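Local coordinates for protein MdbA (Actinomyces oris, PDB 4Z7X) that probably catalyses disulfide bond formation in exported proteins as a thiol-disulfide oxidoreductase of the thioredoxin superfamily, in a machinery linked to pilus assembly, at residues G30-V35 with D175-W180; G113-E118 with A166-A171; S37-T42 with V181-E186; D60-Y65 with A93-K98; L124-A129 with V152-K157. One frame throughout, in Å; residues are numbered along the deposited sequence.

Contact 1: residues G30-V35 with D175-W180. With 3CX ((2S)-3-(cyclohexylamino)-2-hydroxypropane-1-sulfonic acid), chain C.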
# COMPACT_ATOMS: atom_id res chain seq x y z
N GLY A 30 -2.61 18.12 0.27
CA GLY A 30 -2.71 17.13 1.34
C GLY A 30 -2.85 15.69 0.93
O GLY A 30 -3.03 14.82 1.79
N ILE A 31 -2.81 15.43 -0.36
CA ILE A 31 -2.89 14.10 -0.87
C ILE A 31 -1.74 13.92 -1.85
O ILE A 31 -1.47 14.80 -2.67
CB ILE A 31 -4.27 13.86 -1.58
CG1 ILE A 31 -5.42 14.13 -0.57
CG2 ILE A 31 -4.35 12.45 -2.18
CD1 ILE A 31 -6.81 13.93 -1.12
N PRO A 32 -1.03 12.76 -1.78
CA PRO A 32 0.11 12.62 -2.70
C PRO A 32 -0.29 12.81 -4.17
O PRO A 32 -1.39 12.43 -4.58
CB PRO A 32 0.66 11.23 -2.42
CG PRO A 32 0.16 10.93 -1.03
CD PRO A 32 -1.19 11.58 -0.95
N LYS A 33 0.63 13.39 -4.95
CA LYS A 33 0.33 13.75 -6.34
C LYS A 33 -0.10 12.60 -7.22
O LYS A 33 -0.88 12.79 -8.13
CB LYS A 33 1.57 14.41 -6.96
CG LYS A 33 1.96 15.75 -6.35
CD LYS A 33 3.37 16.16 -6.80
CE LYS A 33 4.47 15.40 -6.03
NZ LYS A 33 5.88 15.70 -6.45
N GLN A 34 0.44 11.42 -6.99
CA GLN A 34 0.12 10.27 -7.84
C GLN A 34 -1.02 9.41 -7.28
O GLN A 34 -1.37 8.41 -7.84
CB GLN A 34 1.38 9.44 -8.16
CG GLN A 34 2.47 10.21 -8.92
CD GLN A 34 3.45 9.32 -9.66
OE1 GLN A 34 3.07 8.64 -10.63
NE2 GLN A 34 4.74 9.33 -9.24
N VAL A 35 -1.61 9.81 -6.15
CA VAL A 35 -2.72 9.09 -5.55
C VAL A 35 -4.02 9.40 -6.29
O VAL A 35 -4.31 10.51 -6.70
CB VAL A 35 -2.80 9.35 -4.02
CG1 VAL A 35 -4.19 9.11 -3.45
CG2 VAL A 35 -1.76 8.43 -3.30
N ASP A 175 0.81 16.86 10.22
CA ASP A 175 -0.17 15.98 9.57
C ASP A 175 -0.40 16.45 8.14
O ASP A 175 -1.55 16.63 7.70
CB ASP A 175 -1.47 15.99 10.38
CG ASP A 175 -2.41 14.83 10.08
OD1 ASP A 175 -1.93 13.76 9.63
OD2 ASP A 175 -3.65 14.98 10.38
N LYS A 176 0.69 16.59 7.39
CA LYS A 176 0.65 17.09 6.04
C LYS A 176 -0.38 16.33 5.16
O LYS A 176 -1.06 16.94 4.32
CB LYS A 176 2.02 17.00 5.38
CG LYS A 176 2.05 17.50 3.94
CD LYS A 176 3.48 17.52 3.39
CE LYS A 176 3.52 17.98 1.93
NZ LYS A 176 3.24 19.45 1.95
N TYR A 177 -0.41 15.01 5.33
CA TYR A 177 -1.27 14.16 4.54
C TYR A 177 -2.50 13.66 5.26
O TYR A 177 -3.10 12.64 4.89
CB TYR A 177 -0.47 12.99 3.89
CG TYR A 177 0.66 13.47 2.98
CD1 TYR A 177 0.43 13.85 1.66
CD2 TYR A 177 1.96 13.56 3.44
CE1 TYR A 177 1.45 14.29 0.84
CE2 TYR A 177 3.00 13.99 2.62
CZ TYR A 177 2.74 14.36 1.32
OH TYR A 177 3.77 14.81 0.48
N GLY A 178 -2.97 14.43 6.24
CA GLY A 178 -4.20 14.06 6.94
C GLY A 178 -5.38 13.90 6.04
O GLY A 178 -6.24 13.09 6.32
N LYS A 179 -5.45 14.70 4.97
CA LYS A 179 -6.55 14.55 4.01
C LYS A 179 -6.52 13.20 3.30
O LYS A 179 -7.57 12.61 2.98
CB LYS A 179 -6.55 15.65 2.94
CG LYS A 179 -7.02 16.99 3.46
CD LYS A 179 -6.90 18.08 2.39
CE LYS A 179 -7.65 17.80 1.10
NZ LYS A 179 -7.45 18.94 0.14
N TRP A 180 -5.33 12.70 3.09
CA TRP A 180 -5.20 11.39 2.44
C TRP A 180 -5.70 10.29 3.36
O TRP A 180 -6.39 9.37 2.93
CB TRP A 180 -3.72 11.13 2.11
CG TRP A 180 -3.45 9.87 1.35
CD1 TRP A 180 -4.27 9.23 0.50
CD2 TRP A 180 -2.25 9.11 1.41
NE1 TRP A 180 -3.65 8.11 -0.02
CE2 TRP A 180 -2.39 8.03 0.51
CE3 TRP A 180 -1.04 9.26 2.08
CZ2 TRP A 180 -1.41 7.08 0.33
CZ3 TRP A 180 -0.06 8.31 1.90
CH2 TRP A 180 -0.23 7.25 1.02
OAA 3CX C . 4.39 2.59 -16.65
OAB 3CX C . 2.60 1.34 -15.34
OAC 3CX C . 2.49 2.38 -12.36
OAD 3CX C . 2.19 3.56 -15.92
CAE 3CX C . 4.48 5.41 -6.85
CAF 3CX C . 3.35 6.27 -7.36
CAG 3CX C . 5.50 4.95 -7.89
CAH 3CX C . 2.78 5.68 -8.65
CAI 3CX C . 4.97 4.39 -9.19
CAJ 3CX C . 3.73 4.33 -11.90
CAK 3CX C . 3.90 3.28 -14.15
NAL 3CX C . 2.90 4.44 -10.69
CAM 3CX C . 2.96 3.56 -12.97
CAN 3CX C . 3.47 4.50 -9.31
SAO 3CX C . 3.22 2.63 -15.53
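The carbonyl oxygen of Gly30 is met by several groups of the turn that starts helix 178-190. Tyr177 CA lies 3.3 Å from Gly30 O in a CA-H...O contact. The amide of Trp180 adds a weak bond, with Trp180 N 3.4 Å from Gly30 O and a bent N-H...O angle of 126°. In return, Gly30 CA approaches Lys176 O.

The main apolar contact is Pro32 on Trp180. Pro32 CD sits over one face of the indole, 3.8 Å from the centroid of its five-membered ring, a CH-pi contact. CG of Trp180 is anti to the backbone N (chi1 -176°); beyond it the indole lies against Pro32 and Val35. Val35 CG1 comes within 3.6 Å of Trp180 NE1, and that nitrogen donates to Ala39 O. An alanine in place of Trp180 would probably leave Pro32 and Val35 without their indole partner and Ala39 O without this donor. Pro32 CD also reaches Tyr177 CD1 at 3.8 Å, while the Tyr177 hydroxyl bonds to Asp117. Further along the loop, Gln34 CB touches the cyclohexyl ring of the bound ligand.

The loop is thus held to the helix start by weak backbone contacts and a buried proline-indole pair.

Contact 2: residues G113-E118 with A166-A171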
# COMPACT_ATOMS: atom_id res chain seq x y z
N GLY A 113 3.54 9.47 2.28
CA GLY A 113 3.17 10.56 1.38
C GLY A 113 4.40 11.30 0.86
O GLY A 113 4.50 11.63 -0.32
N VAL A 114 5.36 11.53 1.75
CA VAL A 114 6.61 12.19 1.35
C VAL A 114 7.35 11.30 0.35
O VAL A 114 7.85 11.77 -0.66
CB VAL A 114 7.51 12.45 2.58
CG1 VAL A 114 8.89 12.95 2.15
CG2 VAL A 114 6.89 13.41 3.60
N VAL A 115 7.41 9.98 0.63
CA VAL A 115 8.09 9.08 -0.28
C VAL A 115 7.39 9.08 -1.66
O VAL A 115 8.06 9.12 -2.71
CB VAL A 115 8.25 7.67 0.33
CG1 VAL A 115 8.83 6.75 -0.71
CG2 VAL A 115 9.12 7.74 1.53
N LEU A 116 6.07 8.95 -1.67
CA LEU A 116 5.35 8.99 -2.95
C LEU A 116 5.63 10.23 -3.75
O LEU A 116 5.78 10.19 -4.97
CB LEU A 116 3.86 8.84 -2.72
CG LEU A 116 3.42 7.44 -2.27
CD1 LEU A 116 1.97 7.41 -1.81
CD2 LEU A 116 3.62 6.37 -3.36
N ASP A 117 5.65 11.36 -3.07
CA ASP A 117 5.81 12.63 -3.73
C ASP A 117 7.26 12.93 -4.12
O ASP A 117 7.48 13.61 -5.12
CB ASP A 117 5.30 13.77 -2.84
CG ASP A 117 3.80 13.97 -2.91
OD1 ASP A 117 3.14 13.40 -3.82
OD2 ASP A 117 3.28 14.77 -2.09
N GLU A 118 8.25 12.46 -3.34
CA GLU A 118 9.63 12.86 -3.55
C GLU A 118 10.60 11.74 -3.93
O GLU A 118 11.70 12.00 -4.45
CB GLU A 118 10.14 13.58 -2.32
CG GLU A 118 9.31 14.80 -1.96
CD GLU A 118 10.16 15.97 -1.58
OE1 GLU A 118 11.29 15.76 -1.08
OE2 GLU A 118 9.72 17.11 -1.79
N ALA A 166 14.56 13.18 5.55
CA ALA A 166 14.66 14.33 6.46
C ALA A 166 13.38 15.11 6.60
O ALA A 166 13.23 15.83 7.57
CB ALA A 166 15.82 15.25 6.04
N LYS A 167 12.45 14.92 5.65
CA LYS A 167 11.17 15.64 5.63
C LYS A 167 10.07 14.90 6.38
O LYS A 167 8.97 15.43 6.58
CB LYS A 167 10.74 15.88 4.18
CG LYS A 167 11.69 16.79 3.42
CD LYS A 167 11.23 17.04 2.02
CE LYS A 167 12.25 17.97 1.32
NZ LYS A 167 11.76 18.46 0.01
N PHE A 168 10.36 13.69 6.85
CA PHE A 168 9.31 12.90 7.50
C PHE A 168 8.80 13.58 8.77
O PHE A 168 7.59 13.64 8.98
CB PHE A 168 9.75 11.49 7.90
CG PHE A 168 10.02 10.53 6.77
CD1 PHE A 168 9.71 10.80 5.44
CD2 PHE A 168 10.56 9.29 7.08
CE1 PHE A 168 9.97 9.86 4.43
CE2 PHE A 168 10.79 8.34 6.08
CZ PHE A 168 10.51 8.64 4.76
N LYS A 169 9.70 14.05 9.63
CA LYS A 169 9.29 14.59 10.93
C LYS A 169 8.31 15.75 10.74
O LYS A 169 7.28 15.79 11.39
CB LYS A 169 10.50 15.01 11.76
CG LYS A 169 10.13 15.60 13.11
CD LYS A 169 11.31 15.71 14.06
CE LYS A 169 10.88 16.35 15.37
NZ LYS A 169 9.78 15.59 16.01
N ALA A 170 8.64 16.68 9.84
CA ALA A 170 7.76 17.83 9.61
C ALA A 170 6.41 17.42 9.04
O ALA A 170 5.38 18.01 9.40
CB ALA A 170 8.43 18.84 8.71
N ALA A 171 6.40 16.41 8.17
CA ALA A 171 5.14 15.96 7.62
C ALA A 171 4.27 15.32 8.69
O ALA A 171 3.06 15.53 8.72
CB ALA A 171 5.39 14.99 6.49
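In the conformer given, Lys167 and Glu118 form a salt bridge at the exposed margin of this contact. Lys167 NZ donates to Glu118 OE1 at 2.9 Å. It meets that oxygen on the syn side, 17° out of the carboxylate plane. A second bond, from Lys167 NZ to Glu118 OE2 at 3.0 Å, is weak. The Lys167 chain is extended beyond CG, and the two side chains cross at about a right angle. Lys167 CD and CE also pass close to Glu118 OE1.

Inward from the ion pair, Lys167 CB lies 4.0 Å from Val114 CG1. The contact joins helix 103-118 to the 166-171 segment, which leads into helix 168-174. Both belong to the helical region that accompanies the thioredoxin-like sheet, consistent with a DsbA-like helical insertion.

Val114 points at the other segment and takes the middle of the contact. Its CG2 branch, anti to the carbonyl carbon, packs on the methyl of Ala171, with Val114 CG2 3.6 Å from Ala171 CB. Its CG1 branch lies in the plane of the Phe168 ring, at the edge. Val115 meets the same ring edge further round, with Val115 CG2 3.6 Å from Phe168 CZ. Beyond the two valines, the Phe168 ring meets the ring of Phe126 and touches Val148, Val152 and Ala155 of helix 148-157.

Contact 3: residues S37-T42 with V181-E186. With 3CX ((2S)-3-(cyclohexylamino)-2-hydroxypropane-1-sulfonic acid), chain C.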
# COMPACT_ATOMS: atom_id res chain seq x y z
N SER A 37 -8.40 9.17 -6.78
CA SER A 37 -9.50 9.82 -6.10
C SER A 37 -10.07 8.99 -4.96
O SER A 37 -10.82 9.50 -4.13
CB SER A 37 -10.61 10.16 -7.10
OG SER A 37 -11.12 9.00 -7.71
N ASP A 38 -9.71 7.69 -4.93
CA ASP A 38 -10.13 6.79 -3.83
C ASP A 38 -9.03 6.51 -2.83
O ASP A 38 -9.13 5.59 -2.04
CB ASP A 38 -10.72 5.49 -4.36
CG ASP A 38 -9.69 4.61 -5.02
OD1 ASP A 38 -8.54 5.11 -5.25
OD2 ASP A 38 -10.02 3.43 -5.34
N ALA A 39 -7.98 7.33 -2.85
CA ALA A 39 -6.82 7.23 -1.97
C ALA A 39 -5.78 6.16 -2.36
O ALA A 39 -4.76 6.07 -1.70
CB ALA A 39 -7.21 7.09 -0.50
N SER A 40 -6.04 5.41 -3.43
CA SER A 40 -5.14 4.32 -3.79
C SER A 40 -3.98 4.85 -4.63
O SER A 40 -4.02 5.97 -5.20
CB SER A 40 -5.87 3.20 -4.58
OG SER A 40 -6.41 3.64 -5.83
N TRP A 41 -2.95 4.02 -4.75
CA TRP A 41 -1.90 4.25 -5.73
C TRP A 41 -1.56 2.95 -6.41
O TRP A 41 -1.82 1.88 -5.86
CB TRP A 41 -0.68 4.93 -5.15
CG TRP A 41 0.21 4.15 -4.29
CD1 TRP A 41 1.40 3.62 -4.67
CD2 TRP A 41 0.09 3.87 -2.87
NE1 TRP A 41 2.03 3.05 -3.60
CE2 TRP A 41 1.24 3.18 -2.49
CE3 TRP A 41 -0.90 4.10 -1.91
CZ2 TRP A 41 1.46 2.76 -1.18
CZ3 TRP A 41 -0.69 3.67 -0.61
CH2 TRP A 41 0.48 3.02 -0.25
N THR A 42 -0.96 3.04 -7.59
CA THR A 42 -0.85 1.86 -8.44
C THR A 42 0.51 1.69 -9.08
O THR A 42 1.24 2.66 -9.24
CB THR A 42 -1.92 1.81 -9.56
OG1 THR A 42 -1.65 2.82 -10.53
CG2 THR A 42 -3.32 2.03 -9.00
N VAL A 181 -5.33 10.36 4.63
CA VAL A 181 -5.79 9.40 5.64
C VAL A 181 -7.34 9.42 5.68
O VAL A 181 -7.99 8.37 5.61
CB VAL A 181 -5.20 9.74 7.01
CG1 VAL A 181 -5.74 8.84 8.09
CG2 VAL A 181 -3.67 9.69 6.97
N LYS A 182 -7.91 10.62 5.73
CA LYS A 182 -9.36 10.74 5.77
C LYS A 182 -10.00 10.12 4.49
O LYS A 182 -11.03 9.44 4.56
CB LYS A 182 -9.75 12.22 5.97
CG LYS A 182 -9.48 12.70 7.39
CD LYS A 182 -9.94 14.14 7.74
CE LYS A 182 -8.84 15.20 7.69
NZ LYS A 182 -8.07 15.41 8.96
N LEU A 183 -9.40 10.35 3.34
CA LEU A 183 -9.96 9.85 2.09
C LEU A 183 -9.92 8.32 2.05
O LEU A 183 -10.86 7.68 1.55
CB LEU A 183 -9.20 10.43 0.89
CG LEU A 183 -9.72 10.07 -0.49
CD1 LEU A 183 -11.13 10.60 -0.73
CD2 LEU A 183 -8.79 10.67 -1.54
N GLY A 184 -8.84 7.74 2.54
CA GLY A 184 -8.75 6.27 2.50
C GLY A 184 -9.84 5.65 3.36
O GLY A 184 -10.43 4.65 3.01
N ASP A 185 -10.08 6.24 4.51
CA ASP A 185 -11.17 5.78 5.38
C ASP A 185 -12.52 6.00 4.69
O ASP A 185 -13.39 5.15 4.74
CB ASP A 185 -11.16 6.54 6.68
CG ASP A 185 -10.16 6.05 7.63
OD1 ASP A 185 -9.82 4.83 7.58
OD2 ASP A 185 -9.74 6.88 8.48
N GLU A 186 -12.69 7.14 4.02
CA GLU A 186 -13.94 7.43 3.32
C GLU A 186 -14.22 6.40 2.23
O GLU A 186 -15.35 5.94 2.06
CB GLU A 186 -13.90 8.85 2.72
CG GLU A 186 -15.19 9.26 2.04
CD GLU A 186 -15.15 10.61 1.35
OE1 GLU A 186 -14.09 11.28 1.34
OE2 GLU A 186 -16.20 10.97 0.78
OAA 3CX C . 4.39 2.59 -16.65
OAB 3CX C . 2.60 1.34 -15.34
OAC 3CX C . 2.49 2.38 -12.36
OAD 3CX C . 2.19 3.56 -15.92
CAE 3CX C . 4.48 5.41 -6.85
CAF 3CX C . 3.35 6.27 -7.36
CAG 3CX C . 5.50 4.95 -7.89
CAH 3CX C . 2.78 5.68 -8.65
CAI 3CX C . 4.97 4.39 -9.19
CAJ 3CX C . 3.73 4.33 -11.90
CAK 3CX C . 3.90 3.28 -14.15
NAL 3CX C . 2.90 4.44 -10.69
CAM 3CX C . 2.96 3.56 -12.97
CAN 3CX C . 3.47 4.50 -9.31
SAO 3CX C . 3.22 2.63 -15.53
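Leu183 lays its branched end against the backbone of residues 37-39. CG of Leu183 is anti to the backbone N (chi1 -177°), and both methyls beyond it reach the carbonyl of Ser37. Leu183 CD2 is 3.5 Å from Ser37 O, and Leu183 CD1 is 3.6 Å from the same oxygen. Leu183 CD2 also approaches Ala39 N at 3.7 Å.

One residue on, the helix offers a glycine. Ala39 CB points toward it and comes within 3.5 Å of Gly184 CA, tighter than usual for two carbons. Ala39 CB also lies 3.9 Å from Leu183 CG. No hydrogen bond crosses between the segments.

Asp38 fixes the following backbone. Asp38 OD1 accepts from Ser40 OG at 2.7 Å, using its syn lone pair. It also accepts from Ser40 N at 3.1 Å, from above the carboxylate plane. The second bond makes an Asx turn. Asp38 OD2 forms a salt bridge with Arg191, so both carboxylate oxygens have partners.

The segment then enters strand 41-43, an outermost strand of the sheet, where Thr42 helps line the ligand pocket. Helix 178-190 thus packs on the turn leading into an edge strand of the thioredoxin-like sheet.

Contact 4: residues D60-Y65 with A93-K98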
# COMPACT_ATOMS: atom_id res chain seq x y z
N ASP A 60 -6.18 -5.55 -6.21
CA ASP A 60 -6.44 -4.48 -5.26
C ASP A 60 -6.18 -5.04 -3.87
O ASP A 60 -6.75 -6.09 -3.51
CB ASP A 60 -7.94 -4.10 -5.29
CG ASP A 60 -8.34 -3.30 -6.50
OD1 ASP A 60 -7.76 -2.23 -6.68
OD2 ASP A 60 -9.26 -3.73 -7.27
N ILE A 61 -5.40 -4.35 -3.07
CA ILE A 61 -5.17 -4.69 -1.69
C ILE A 61 -5.55 -3.50 -0.78
O ILE A 61 -4.96 -2.44 -0.86
CB ILE A 61 -3.70 -5.09 -1.40
CG1 ILE A 61 -3.27 -6.25 -2.36
CG2 ILE A 61 -3.56 -5.51 0.04
CD1 ILE A 61 -1.82 -6.64 -2.27
N TYR A 62 -6.57 -3.75 0.04
CA TYR A 62 -7.02 -2.81 1.08
C TYR A 62 -6.32 -3.20 2.37
O TYR A 62 -6.40 -4.37 2.81
CB TYR A 62 -8.55 -2.84 1.26
CG TYR A 62 -9.31 -2.23 0.13
CD1 TYR A 62 -9.57 -2.94 -1.05
CD2 TYR A 62 -9.80 -0.96 0.23
CE1 TYR A 62 -10.27 -2.34 -2.09
CE2 TYR A 62 -10.53 -0.36 -0.78
CZ TYR A 62 -10.76 -1.05 -1.95
OH TYR A 62 -11.46 -0.47 -2.99
N PHE A 63 -5.63 -2.24 2.97
CA PHE A 63 -4.76 -2.53 4.12
C PHE A 63 -4.73 -1.37 5.09
O PHE A 63 -5.12 -0.24 4.77
CB PHE A 63 -3.35 -2.81 3.62
CG PHE A 63 -2.63 -1.59 3.15
CD1 PHE A 63 -2.76 -1.10 1.86
CD2 PHE A 63 -1.92 -0.83 4.06
CE1 PHE A 63 -2.11 0.07 1.50
CE2 PHE A 63 -1.27 0.32 3.71
CZ PHE A 63 -1.38 0.79 2.42
N ASP A 64 -4.30 -1.69 6.32
CA ASP A 64 -3.99 -0.71 7.38
C ASP A 64 -2.58 -1.05 7.88
O ASP A 64 -2.31 -2.20 8.25
CB ASP A 64 -5.03 -0.85 8.51
CG ASP A 64 -4.88 0.19 9.61
OD1 ASP A 64 -3.78 0.73 9.78
OD2 ASP A 64 -5.86 0.44 10.36
N TYR A 65 -1.70 -0.07 7.88
CA TYR A 65 -0.36 -0.22 8.43
C TYR A 65 -0.29 -0.73 9.87
O TYR A 65 0.74 -1.25 10.28
CB TYR A 65 0.47 1.07 8.30
CG TYR A 65 0.93 1.39 6.88
CD1 TYR A 65 1.72 0.50 6.19
CD2 TYR A 65 0.51 2.54 6.22
CE1 TYR A 65 2.15 0.76 4.91
CE2 TYR A 65 0.91 2.81 4.93
CZ TYR A 65 1.71 1.91 4.27
OH TYR A 65 2.08 2.15 2.99
N ALA A 93 -2.80 -2.32 -7.08
CA ALA A 93 -3.40 -1.12 -6.52
C ALA A 93 -3.48 -1.24 -5.00
O ALA A 93 -4.08 -2.19 -4.48
CB ALA A 93 -4.79 -0.90 -7.10
N LEU A 94 -2.83 -0.31 -4.31
CA LEU A 94 -2.75 -0.31 -2.85
C LEU A 94 -3.71 0.72 -2.30
O LEU A 94 -3.66 1.86 -2.71
CB LEU A 94 -1.33 -0.02 -2.37
CG LEU A 94 -0.28 -1.08 -2.75
CD1 LEU A 94 1.10 -0.68 -2.28
CD2 LEU A 94 -0.64 -2.43 -2.23
N HIS A 95 -4.59 0.27 -1.41
CA HIS A 95 -5.67 1.11 -0.86
C HIS A 95 -5.50 1.23 0.66
O HIS A 95 -5.83 0.30 1.38
CB HIS A 95 -7.05 0.50 -1.12
CG HIS A 95 -7.40 0.31 -2.56
ND1 HIS A 95 -8.38 1.06 -3.20
CD2 HIS A 95 -6.96 -0.60 -3.47
CE1 HIS A 95 -8.51 0.62 -4.45
NE2 HIS A 95 -7.68 -0.39 -4.63
N PRO A 96 -5.02 2.38 1.15
CA PRO A 96 -4.76 2.54 2.58
C PRO A 96 -6.02 2.93 3.32
O PRO A 96 -6.86 3.62 2.79
CB PRO A 96 -3.75 3.69 2.61
CG PRO A 96 -4.19 4.55 1.46
CD PRO A 96 -4.63 3.58 0.40
N CYS A 97 -6.12 2.49 4.57
CA CYS A 97 -7.10 3.02 5.50
C CYS A 97 -6.60 3.02 6.93
O CYS A 97 -5.50 2.56 7.22
CB CYS A 97 -8.42 2.25 5.35
SG CYS A 97 -8.34 0.58 6.01
N LYS A 98 -7.41 3.55 7.83
CA LYS A 98 -7.09 3.63 9.24
C LYS A 98 -8.20 2.93 10.04
O LYS A 98 -8.69 3.46 11.06
CB LYS A 98 -6.92 5.10 9.64
CG LYS A 98 -6.32 5.37 11.02
CD LYS A 98 -5.93 6.84 11.20
CE LYS A 98 -5.62 7.18 12.64
NZ LYS A 98 -5.36 8.62 12.90
O HOH W 1 -2.89 2.29 6.34
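Strands 58-63 and 91-96 are the parallel neighbours of a beta-alpha-beta unit, joined through helix 68-86, in the thioredoxin-like sheet. The short strand segments run at 20° to each other. Their backbone ladder includes Ile61 N to Ala93 O at 2.9 Å and His95 N to Ile61 O at 2.8 Å. It continues through Phe63 N to His95 O and Cys97 N to Phe63 O.

On one face, His95 joins two residues of the other strand. His95 NE2 donates to Asp60 OD1 at 2.8 Å, near the imidazole plane but 45° out of the carboxylate plane. The imidazole also stacks on Tyr62 in an offset stack, with centroids 4.0 Å apart and planes at 19°.

On the other face, Pro96 CA lies over a face of the Phe63 ring, and Phe63 CZ is 3.8 Å from Pro96 CB. Phe63 also touches Cys67 and Cys70, a thioredoxin-type CxxC pattern that is probably the redox site. Past the strands, a water links Tyr65 N to Cys97 O.

The Asp60 bond and the Tyr62 stack together fix the turn of the imidazole. The buried carboxylate would probably raise the proton affinity of His95.

Contact 5: residues L124-A129 with V152-K157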
# COMPACT_ATOMS: atom_id res chain seq x y z
N LEU A 124 7.43 1.25 -3.14
CA LEU A 124 6.98 -0.11 -2.81
C LEU A 124 7.89 -0.78 -1.76
O LEU A 124 7.42 -1.48 -0.86
CB LEU A 124 6.79 -0.93 -4.08
CG LEU A 124 6.06 -2.25 -3.93
CD1 LEU A 124 4.70 -2.06 -3.28
CD2 LEU A 124 5.92 -2.93 -5.28
N SER A 125 9.19 -0.52 -1.83
CA SER A 125 10.14 -1.03 -0.85
C SER A 125 9.90 -0.41 0.51
O SER A 125 10.01 -1.06 1.56
CB SER A 125 11.56 -0.74 -1.30
OG SER A 125 11.85 -1.51 -2.42
N PHE A 126 9.54 0.87 0.51
CA PHE A 126 9.26 1.56 1.79
C PHE A 126 7.99 1.01 2.42
O PHE A 126 7.89 0.84 3.64
CB PHE A 126 9.19 3.06 1.59
CG PHE A 126 9.03 3.81 2.87
CD1 PHE A 126 10.06 3.83 3.83
CD2 PHE A 126 7.90 4.52 3.13
CE1 PHE A 126 9.91 4.52 5.01
CE2 PHE A 126 7.74 5.23 4.34
CZ PHE A 126 8.74 5.21 5.28
N HIS A 127 7.00 0.75 1.59
CA HIS A 127 5.77 0.11 2.06
C HIS A 127 6.08 -1.18 2.80
O HIS A 127 5.62 -1.42 3.90
CB HIS A 127 4.88 -0.19 0.84
CG HIS A 127 3.61 -0.90 1.14
ND1 HIS A 127 2.52 -0.27 1.68
CD2 HIS A 127 3.24 -2.18 0.92
CE1 HIS A 127 1.54 -1.14 1.80
NE2 HIS A 127 1.95 -2.31 1.33
N ASN A 128 6.88 -2.01 2.15
CA ASN A 128 7.34 -3.24 2.80
C ASN A 128 8.08 -2.98 4.09
O ASN A 128 7.89 -3.71 5.10
CB ASN A 128 8.23 -4.04 1.86
CG ASN A 128 8.75 -5.29 2.51
OD1 ASN A 128 8.01 -6.27 2.68
ND2 ASN A 128 10.00 -5.27 2.93
N ALA A 129 9.00 -2.01 4.06
CA ALA A 129 9.80 -1.76 5.23
C ALA A 129 8.98 -1.27 6.41
O ALA A 129 9.29 -1.61 7.57
CB ALA A 129 10.94 -0.81 4.88
N VAL A 152 12.59 6.82 9.44
CA VAL A 152 13.80 7.36 8.79
C VAL A 152 14.79 6.19 8.59
O VAL A 152 15.37 6.03 7.52
CB VAL A 152 14.40 8.48 9.62
CG1 VAL A 152 15.76 8.88 9.07
CG2 VAL A 152 13.48 9.73 9.61
N ALA A 153 14.95 5.36 9.60
CA ALA A 153 15.86 4.23 9.48
C ALA A 153 15.39 3.23 8.43
O ALA A 153 16.19 2.72 7.65
CB ALA A 153 16.10 3.58 10.82
N ALA A 154 14.08 2.98 8.35
CA ALA A 154 13.55 2.10 7.33
C ALA A 154 13.77 2.70 5.93
O ALA A 154 14.05 1.99 4.98
CB ALA A 154 12.08 1.86 7.56
N ALA A 155 13.59 4.01 5.81
CA ALA A 155 13.83 4.66 4.57
C ALA A 155 15.30 4.53 4.15
O ALA A 155 15.58 4.25 2.98
CB ALA A 155 13.44 6.10 4.70
N ALA A 156 16.23 4.62 5.09
CA ALA A 156 17.63 4.44 4.77
C ALA A 156 17.88 3.00 4.31
O ALA A 156 18.65 2.79 3.37
CB ALA A 156 18.51 4.76 5.96
N LYS A 157 17.24 2.05 4.97
CA LYS A 157 17.40 0.62 4.63
C LYS A 157 17.05 0.37 3.15
O LYS A 157 17.66 -0.47 2.50
CB LYS A 157 16.55 -0.28 5.55
CG LYS A 157 16.64 -1.77 5.24
CD LYS A 157 15.84 -2.65 6.22
CE LYS A 157 14.33 -2.47 6.08
NZ LYS A 157 13.50 -3.61 6.61
O HOH W 2 12.07 -2.15 8.18
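Phe126 is the first residue of 124-129 to touch helix 148-157. Its CG is anti to the backbone N (chi1 -175°), and the ring reaches the other helix with its CD1-CE1 side. Phe126 CE1 lies 3.8 Å from Ala155 N, which sits at the ring edge, near its plane. The same Phe126 CE1 is 3.9 Å from Ala155 CB and 4.3 Å from Ala154 CB. The ring also packs on Val115 of helix 103-118. An alanine at Phe126 would probably open a gap beside Ala155 and would take from Phe168 its contact with this ring.

One turn later, Ala129 points toward the other helix. Ala129 CB meets Ala154 CB at 4.0 Å, methyl to methyl. Ala129 CB is also 4.0 Å from Lys157 CE. In the conformer given, a water links Lys157 NZ to Ala129 O, accepting from the ammonium and donating to the carbonyl. Lys157 NZ also forms a salt bridge with Glu132.

The two short helix axes approach to 9.1 Å at an angle of 132°. Small alanine methyls and one aromatic ring make the apolar interface, and the lysine adds polar links at its exposed margin.

Contact 4 lies nearest the centre of the chain, in the sheet. Contact 3, about 8 Å away between centres, reaches the same sheet through strand 41-43, which neighbours strand 91-96. Contacts 1 and 3 share helix 178-190, and their segments alternate along the chain. Contacts 2, 4 and 5 are nested inside the loops that both of them close. Contacts 2 and 5 meet in the helical region, about 12 Å apart between centres, through Phe168 and Phe126. Contact 5 meets contact 4 where His127 bonds to Tyr65, in the loop after strand 58-63. The N-terminal loop and the helices are thus fastened to one thioredoxin-like sheet, with the ligand touching contacts 1 and 3.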